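Local coordinates for pirin family protein (PDB 6D0P) that probably acts as a metal-dependent quercetin 2,3-dioxygenase of the pirin family, a two-domain cupin protein holding one metal ion, here manganese, per subunit, at residues A[221-224]-A[225-229]; A[167-171]-A[172-176]; A[144-148]-A[149-153]. All coordinates share one frame; numbering follows the deposited sequence. Where two conformers were deposited one is given.

Contact 1: residues A[221-224]-A[225-229]; sequences NRLE and GKTVA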
loop_
_atom_site.group_PDB
_atom_site.type_symbol
_atom_site.label_atom_id
_atom_site.label_comp_id
_atom_site.label_asym_id
_atom_site.label_seq_id
_atom_site.Cartn_x
_atom_site.Cartn_y
_atom_site.Cartn_z
ATOM N N ASN A 221 14.909 -5.851 -18.356
ATOM C CA ASN A 221 14.407 -4.484 -18.088
ATOM C C ASN A 221 14.811 -4.028 -16.687
ATOM O O ASN A 221 14.348 -4.552 -15.680
ATOM C CB ASN A 221 12.896 -4.378 -18.294
ATOM C CG ASN A 221 12.515 -4.402 -19.762
ATOM O OD1 ASN A 221 12.038 -5.420 -20.236
ATOM N ND2 ASN A 221 12.727 -3.296 -20.478
ATOM N N ARG A 222 15.642 -3.002 -16.640
ATOM C CA ARG A 222 16.107 -2.499 -15.374
ATOM C C ARG A 222 15.156 -1.428 -14.838
ATOM O O ARG A 222 14.688 -0.572 -15.577
ATOM C CB ARG A 222 17.516 -1.944 -15.546
ATOM C CG ARG A 222 18.110 -1.392 -14.264
ATOM C CD ARG A 222 19.592 -1.196 -14.456
ATOM N NE ARG A 222 20.154 -0.448 -13.349
ATOM C CZ ARG A 222 21.420 -0.484 -13.014
ATOM N NH1 ARG A 222 22.248 -1.257 -13.703
ATOM N NH2 ARG A 222 21.852 0.247 -12.005
ATOM N N LEU A 223 14.890 -1.495 -13.540
ATOM C CA LEU A 223 14.010 -0.561 -12.846
ATOM C C LEU A 223 14.797 0.128 -11.730
ATOM O O LEU A 223 15.516 -0.542 -10.996
ATOM C CB LEU A 223 12.842 -1.307 -12.215
ATOM C CG LEU A 223 11.974 -2.158 -13.133
ATOM C CD1 LEU A 223 10.919 -2.858 -12.303
ATOM C CD2 LEU A 223 11.329 -1.307 -14.226
ATOM N N GLU A 224 14.619 1.443 -11.597
ATOM C CA GLU A 224 15.247 2.230 -10.535
ATOM C C GLU A 224 14.208 2.565 -9.451
ATOM O O GLU A 224 13.039 2.179 -9.545
ATOM C CB GLU A 224 15.810 3.522 -11.128
ATOM C CG GLU A 224 16.706 3.284 -12.338
ATOM C CD GLU A 224 18.065 2.700 -11.975
ATOM O OE1 GLU A 224 18.708 3.242 -11.025
ATOM O OE2 GLU A 224 18.494 1.723 -12.650
ATOM N N GLY A 225 14.628 3.349 -8.453
ATOM C CA GLY A 225 13.768 3.714 -7.327
ATOM C C GLY A 225 12.594 4.598 -7.724
ATOM O O GLY A 225 12.636 5.310 -8.727
ATOM N N LYS A 226 11.569 4.523 -6.888
ATOM C CA LYS A 226 10.343 5.294 -7.055
ATOM C C LYS A 226 9.686 4.889 -8.379
ATOM O O LYS A 226 9.217 5.761 -9.120
ATOM C CB LYS A 226 10.616 6.803 -7.045
ATOM C CG LYS A 226 11.438 7.352 -5.885
ATOM C CD LYS A 226 11.608 8.864 -5.970
ATOM C CE LYS A 226 12.801 9.409 -5.217
ATOM N NZ LYS A 226 12.700 9.161 -3.763
ATOM N N THR A 227 9.676 3.579 -8.674
ATOM C CA THR A 227 9.138 3.094 -9.960
ATOM C C THR A 227 8.136 1.954 -9.742
ATOM O O THR A 227 8.300 1.123 -8.811
ATOM C CB THR A 227 10.259 2.562 -10.871
ATOM O OG1 THR A 227 11.182 3.604 -11.224
ATOM C CG2 THR A 227 9.752 1.983 -12.174
ATOM N N VAL A 228 7.099 1.934 -10.568
ATOM C CA VAL A 228 6.204 0.792 -10.641
ATOM C C VAL A 228 6.260 0.232 -12.069
ATOM O O VAL A 228 6.153 0.986 -13.038
ATOM C CB VAL A 228 4.750 1.112 -10.241
ATOM C CG1 VAL A 228 4.149 2.255 -11.034
ATOM C CG2 VAL A 228 3.875 -0.126 -10.378
ATOM N N ALA A 229 6.457 -1.069 -12.167
ATOM C CA ALA A 229 6.404 -1.795 -13.418
ATOM C C ALA A 229 5.103 -2.608 -13.450
ATOM O O ALA A 229 4.711 -3.205 -12.454
ATOM C CB ALA A 229 7.596 -2.706 -13.571
HETATM O O HOH W 1 13.009 2.990 -13.446
HETATM O O HOH W 2 17.591 3.863 -8.260
#

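Contact 2: residues A[167-171]-A[172-176]; sequences AGEYA and DAKGA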
loop_
_atom_site.group_PDB
_atom_site.type_symbol
_atom_site.label_atom_id
_atom_site.label_comp_id
_atom_site.label_asym_id
_atom_site.label_seq_id
_atom_site.Cartn_x
_atom_site.Cartn_y
_atom_site.Cartn_z
ATOM N N ALA A 167 -0.020 -9.973 2.786
ATOM C CA ALA A 167 -1.275 -10.582 2.410
ATOM C C ALA A 167 -1.020 -11.640 1.334
ATOM O O ALA A 167 -0.099 -11.491 0.510
ATOM C CB ALA A 167 -2.247 -9.536 1.900
ATOM N N GLY A 168 -1.888 -12.635 1.285
ATOM C CA GLY A 168 -1.816 -13.659 0.271
ATOM C C GLY A 168 -1.043 -14.882 0.736
ATOM O O GLY A 168 -1.225 -15.398 1.840
ATOM N N GLU A 169 -0.160 -15.353 -0.118
ATOM C CA GLU A 169 0.588 -16.562 0.217
ATOM C C GLU A 169 1.859 -16.640 -0.624
ATOM O O GLU A 169 1.817 -16.371 -1.810
ATOM C CB GLU A 169 -0.251 -17.806 -0.089
ATOM C CG GLU A 169 0.523 -19.105 0.094
ATOM C CD GLU A 169 -0.296 -20.311 0.541
ATOM O OE1 GLU A 169 -1.457 -20.439 0.100
ATOM O OE2 GLU A 169 0.235 -21.124 1.324
ATOM N N TYR A 170 2.942 -17.021 0.025
ATOM C CA TYR A 170 4.219 -17.246 -0.618
ATOM C C TYR A 170 4.947 -18.403 0.095
ATOM O O TYR A 170 4.971 -18.460 1.313
ATOM C CB TYR A 170 5.070 -15.973 -0.583
ATOM C CG TYR A 170 6.345 -16.127 -1.353
ATOM C CD1 TYR A 170 6.383 -15.829 -2.703
ATOM C CD2 TYR A 170 7.484 -16.648 -0.764
ATOM C CE1 TYR A 170 7.535 -16.018 -3.443
ATOM C CE2 TYR A 170 8.642 -16.847 -1.494
ATOM C CZ TYR A 170 8.665 -16.539 -2.837
ATOM O OH TYR A 170 9.797 -16.733 -3.571
ATOM N N ALA A 171 5.529 -19.328 -0.654
ATOM C CA ALA A 171 6.342 -20.441 -0.065
ATOM C C ALA A 171 5.600 -21.153 1.079
ATOM O O ALA A 171 6.198 -21.453 2.147
ATOM C CB ALA A 171 7.666 -19.889 0.419
ATOM N N ASP A 172 4.316 -21.431 0.866
ATOM C CA ASP A 172 3.473 -22.090 1.873
ATOM C C ASP A 172 3.284 -21.207 3.120
ATOM O O ASP A 172 2.729 -21.677 4.097
ATOM C CB ASP A 172 4.024 -23.464 2.272
ATOM C CG ASP A 172 4.159 -24.426 1.102
ATOM O OD1 ASP A 172 3.226 -24.478 0.270
ATOM O OD2 ASP A 172 5.196 -25.115 1.033
ATOM N N ALA A 173 3.718 -19.948 3.098
ATOM C CA ALA A 173 3.505 -19.042 4.232
ATOM C C ALA A 173 2.254 -18.202 3.947
ATOM O O ALA A 173 2.122 -17.671 2.860
ATOM C CB ALA A 173 4.715 -18.159 4.426
ATOM N N LYS A 174 1.364 -18.078 4.918
ATOM C CA LYS A 174 0.104 -17.354 4.734
ATOM C C LYS A 174 0.258 -15.905 5.189
ATOM O O LYS A 174 0.907 -15.631 6.183
ATOM C CB LYS A 174 -1.006 -18.041 5.532
ATOM C CG LYS A 174 -1.279 -19.478 5.112
ATOM C CD LYS A 174 -2.369 -20.156 5.923
ATOM C CE LYS A 174 -2.574 -21.601 5.516
ATOM N NZ LYS A 174 -2.824 -21.726 4.059
ATOM N N GLY A 175 -0.362 -15.002 4.451
ATOM C CA GLY A 175 -0.319 -13.584 4.752
ATOM C C GLY A 175 -0.907 -13.264 6.114
ATOM O O GLY A 175 -1.806 -13.956 6.602
ATOM N N ALA A 176 -0.403 -12.197 6.711
ATOM C CA ALA A 176 -0.811 -11.775 8.025
ATOM C C ALA A 176 -2.162 -11.050 7.953
ATOM O O ALA A 176 -2.938 -11.104 8.892
ATOM C CB ALA A 176 0.254 -10.885 8.614
#

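Contact 3: residues A[144-148]-A[149-153]; sequences QAIEA and KDIPD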
loop_
_atom_site.group_PDB
_atom_site.type_symbol
_atom_site.label_atom_id
_atom_site.label_comp_id
_atom_site.label_asym_id
_atom_site.label_seq_id
_atom_site.Cartn_x
_atom_site.Cartn_y
_atom_site.Cartn_z
ATOM N N GLN A 144 -7.184 -4.124 11.059
ATOM C CA GLN A 144 -6.306 -5.255 11.257
ATOM C C GLN A 144 -4.946 -4.667 11.630
ATOM O O GLN A 144 -4.196 -4.195 10.743
ATOM C CB GLN A 144 -6.158 -6.155 10.030
ATOM C CG GLN A 144 -7.396 -6.953 9.660
ATOM C CD GLN A 144 -7.149 -7.750 8.399
ATOM O OE1 GLN A 144 -6.397 -8.729 8.417
ATOM N NE2 GLN A 144 -7.796 -7.340 7.301
ATOM N N ALA A 145 -4.666 -4.638 12.930
ATOM C CA ALA A 145 -3.379 -4.152 13.416
ATOM C C ALA A 145 -2.425 -5.341 13.452
ATOM O O ALA A 145 -2.632 -6.281 14.196
ATOM C CB ALA A 145 -3.515 -3.506 14.780
ATOM N N ILE A 146 -1.411 -5.313 12.621
ATOM C CA ILE A 146 -0.504 -6.419 12.530
ATOM C C ILE A 146 0.877 -5.994 13.031
ATOM O O ILE A 146 1.487 -5.112 12.473
ATOM C CB ILE A 146 -0.459 -6.937 11.090
ATOM C CG1 ILE A 146 -1.860 -7.302 10.584
ATOM C CG2 ILE A 146 0.481 -8.115 10.997
ATOM C CD1 ILE A 146 -1.980 -7.261 9.112
ATOM N N GLU A 147 1.348 -6.675 14.072
ATOM C CA GLU A 147 2.657 -6.422 14.658
ATOM C C GLU A 147 3.737 -7.082 13.799
ATOM O O GLU A 147 3.528 -8.152 13.186
ATOM C CB GLU A 147 2.672 -6.914 16.106
ATOM C CG GLU A 147 1.958 -5.961 17.048
ATOM C CD GLU A 147 1.870 -6.450 18.480
ATOM O OE1 GLU A 147 0.891 -7.149 18.803
ATOM O OE2 GLU A 147 2.777 -6.116 19.272
ATOM N N ALA A 148 4.898 -6.427 13.757
ATOM C CA ALA A 148 6.032 -6.867 12.934
ATOM C C ALA A 148 6.340 -8.356 13.161
ATOM O O ALA A 148 6.576 -9.085 12.208
ATOM C CB ALA A 148 7.245 -6.010 13.240
ATOM N N LYS A 149 6.274 -8.817 14.408
ATOM C CA LYS A 149 6.682 -10.198 14.708
ATOM C C LYS A 149 5.692 -11.227 14.140
ATOM O O LYS A 149 6.047 -12.383 14.029
ATOM C CB LYS A 149 6.865 -10.375 16.221
ATOM C CG LYS A 149 5.587 -10.312 17.038
ATOM C CD LYS A 149 5.822 -10.419 18.530
ATOM C CE LYS A 149 4.558 -10.755 19.293
ATOM N NZ LYS A 149 3.429 -9.886 18.878
ATOM N N ASP A 150 4.490 -10.823 13.745
ATOM C CA ASP A 150 3.490 -11.760 13.244
ATOM C C ASP A 150 3.483 -11.825 11.711
ATOM O O ASP A 150 2.699 -12.576 11.129
ATOM C CB ASP A 150 2.116 -11.418 13.828
ATOM C CG ASP A 150 2.085 -11.651 15.338
ATOM O OD1 ASP A 150 2.658 -12.682 15.787
ATOM O OD2 ASP A 150 1.523 -10.805 16.059
ATOM N N ILE A 151 4.365 -11.097 11.040
ATOM C CA ILE A 151 4.368 -11.150 9.585
ATOM C C ILE A 151 5.399 -12.201 9.132
ATOM O O ILE A 151 6.550 -12.084 9.456
ATOM C CB ILE A 151 4.651 -9.755 9.015
ATOM C CG1 ILE A 151 3.615 -8.747 9.518
ATOM C CG2 ILE A 151 4.694 -9.796 7.484
ATOM C CD1 ILE A 151 3.904 -7.323 9.125
ATOM N N PRO A 152 4.965 -13.259 8.429
ATOM C CA PRO A 152 5.909 -14.282 7.943
ATOM C C PRO A 152 6.962 -13.614 7.044
ATOM O O PRO A 152 6.587 -12.856 6.151
ATOM C CB PRO A 152 5.079 -15.291 7.124
ATOM C CG PRO A 152 3.673 -15.009 7.556
ATOM C CD PRO A 152 3.655 -13.520 7.837
ATOM N N ASP A 153 8.225 -13.929 7.303
ATOM C CA ASP A 153 9.418 -13.361 6.626
ATOM C C ASP A 153 10.224 -14.513 6.022
ATOM O O ASP A 153 10.800 -15.320 6.772
ATOM C CB ASP A 153 10.300 -12.601 7.627
ATOM C CG ASP A 153 11.277 -11.618 6.994
ATOM O OD1 ASP A 153 11.243 -11.460 5.742
ATOM O OD2 ASP A 153 12.041 -10.975 7.759
HETATM O O HOH W 3 -0.099 -9.103 15.035
#

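Contact 1: residues A[221-224]-A[225-229]
Thr227 OG1 donates a hydrogen bond to Glu224 O back across the corner of the chain, 2.9 Å away, and comes from above the carbonyl plane, 59° out of it. Thr227 chi1 of -63° sets OG1 anti to the carbonyl carbon and leaves CG2 anti to the backbone N, with Thr227 CG2 4.2 Å from Leu223 CD2. The hydroxyl is gripped a second time by a water that donates to Thr227 OG1 and accepts from Glu224 N, tying both backbone ends of Glu224 to one side chain. Lys226, with both phi and psi positive, and Thr227 together face Val210 as a G1 beta bulge, in the connection between strand 221-224 and strand 227-231 of the C-terminal cupin domain. Beside the polar corner the contact turns apolar: Leu223 CD1 rests on Ala229 CB at 3.6 Å, and Val210 of strand 205-210 also touches Leu223. The Glu224 side chain bends at chi2 and runs back along the strand to Arg222, whose NE meets Glu224 OE2 at 2.8 Å in a salt bridge, the carboxylate oxygen tilted 19° from the guanidinium plane. A second water donates to the other carboxylate oxygen, Glu224 OE1, and accepts from Gly225 N. Gly225 O takes a hydrogen bond from Gln12 of strand 7-12.

Contact 2: residues A[167-171]-A[172-176]
Tyr170 and Ala173 face each other through two backbone hydrogen bonds that close a beta hairpin with a two-residue loop. Tyr170 N gives to Ala173 O at 3.0 Å, and Ala173 N returns a bond of 2.6 Å to Tyr170 O. A type I' turn with Ala171 and Asp172 at its corners, both with positive phi, reverses the chain. Further from the turn Gly175 N reaches Gly168 O at 2.8 Å. Between these bonded positions Glu169 and Lys174 form a non-hydrogen-bonded antiparallel pair, where Glu169 CA makes a CH...O contact with Ala173 O at 3.3 Å.

Close backbone packing marks the open end, where Ala167 CA and Gly175 CA stand 3.9 Å apart. Gly175 puts no side chain between the two strands there, and Gly168 has a positive phi of 94°.

Charged groups share the exposed face. With CG opposite the backbone N (chi1 174°) and a bend at chi2, Glu169 carries OE2 over the turn to 3.4 Å from Asp172 CA. Lys174 NZ is 4.1 Å from Glu169 OE2, too far for a salt bridge, so any attraction between them is probably loose.

The Tyr170 and Ala173 side chains occupy the other face. There the tyrosine ring meets Trp186 edge-to-face and touches Leu163 and Val165 of strand 162-165, while Ile154 of strand 153-155 packs against both Tyr170 and Ala173.

Contact 3: residues A[144-148]-A[149-153]
A short 3-10 turn at residues 148-150 leads the chain out of strand 145-146, an outermost strand of the seven-stranded sheet that also contains strand 97-101, and on toward strand 153-155 of the other seven-stranded sheet. Glu147 O accepts from Asp150 N at 2.9 Å, and Ala148 O accepts from Ile151 N at 3.2 Å, both i to i+3 bonds as expected of a 3-10 turn. On the buried side of the turn the two isoleucines cross at about a right angle, Ile146 CG2 resting 3.5 Å from Ile151 CG1. Val97 lies against Ile151. Glu147, Lys149 and Asp150 form a salt-bridge network on the exposed side. Lys149 chi1 (69°) places CG between the backbone N and the carbonyl carbon, and the chain runs alongside that of Glu147, bringing Lys149 NZ to a long 3.7 Å from Glu147 OE1. Lys149 NZ also reaches Asp150 OD2 at 3.5 Å, which may offset the repulsion between the two carboxylates. Asp96 OD1 accepts from Ala148 N at the start of the turn. A water joins Asp150 to the backbone of Glu147, donating to Asp150 OD2 at 2.6 Å and accepting from Glu147 N at 3.0 Å.

Contacts 2 and 3 are neighbours, their centres about 12 Å apart, and they touch: Lys174 O lies 3.2 Å from Pro152 CG, and Ala176 CB packs 3.7 Å from Ile146 CG2. The hairpin thus packs on both sides of the turn of 144-153, on Ile146 before it and Pro152 after it. Contact 1 stands apart, its centre about 24 Å from that of contact 2 and 27 Å from that of contact 3. Along the chain they run 3, 2, 1. None of the three includes a ligand of the manganese, bound by His64, His66, His108 and Glu110; the side chain of Tyr170 in contact 2 is about 7 Å from a bound magnesium ion.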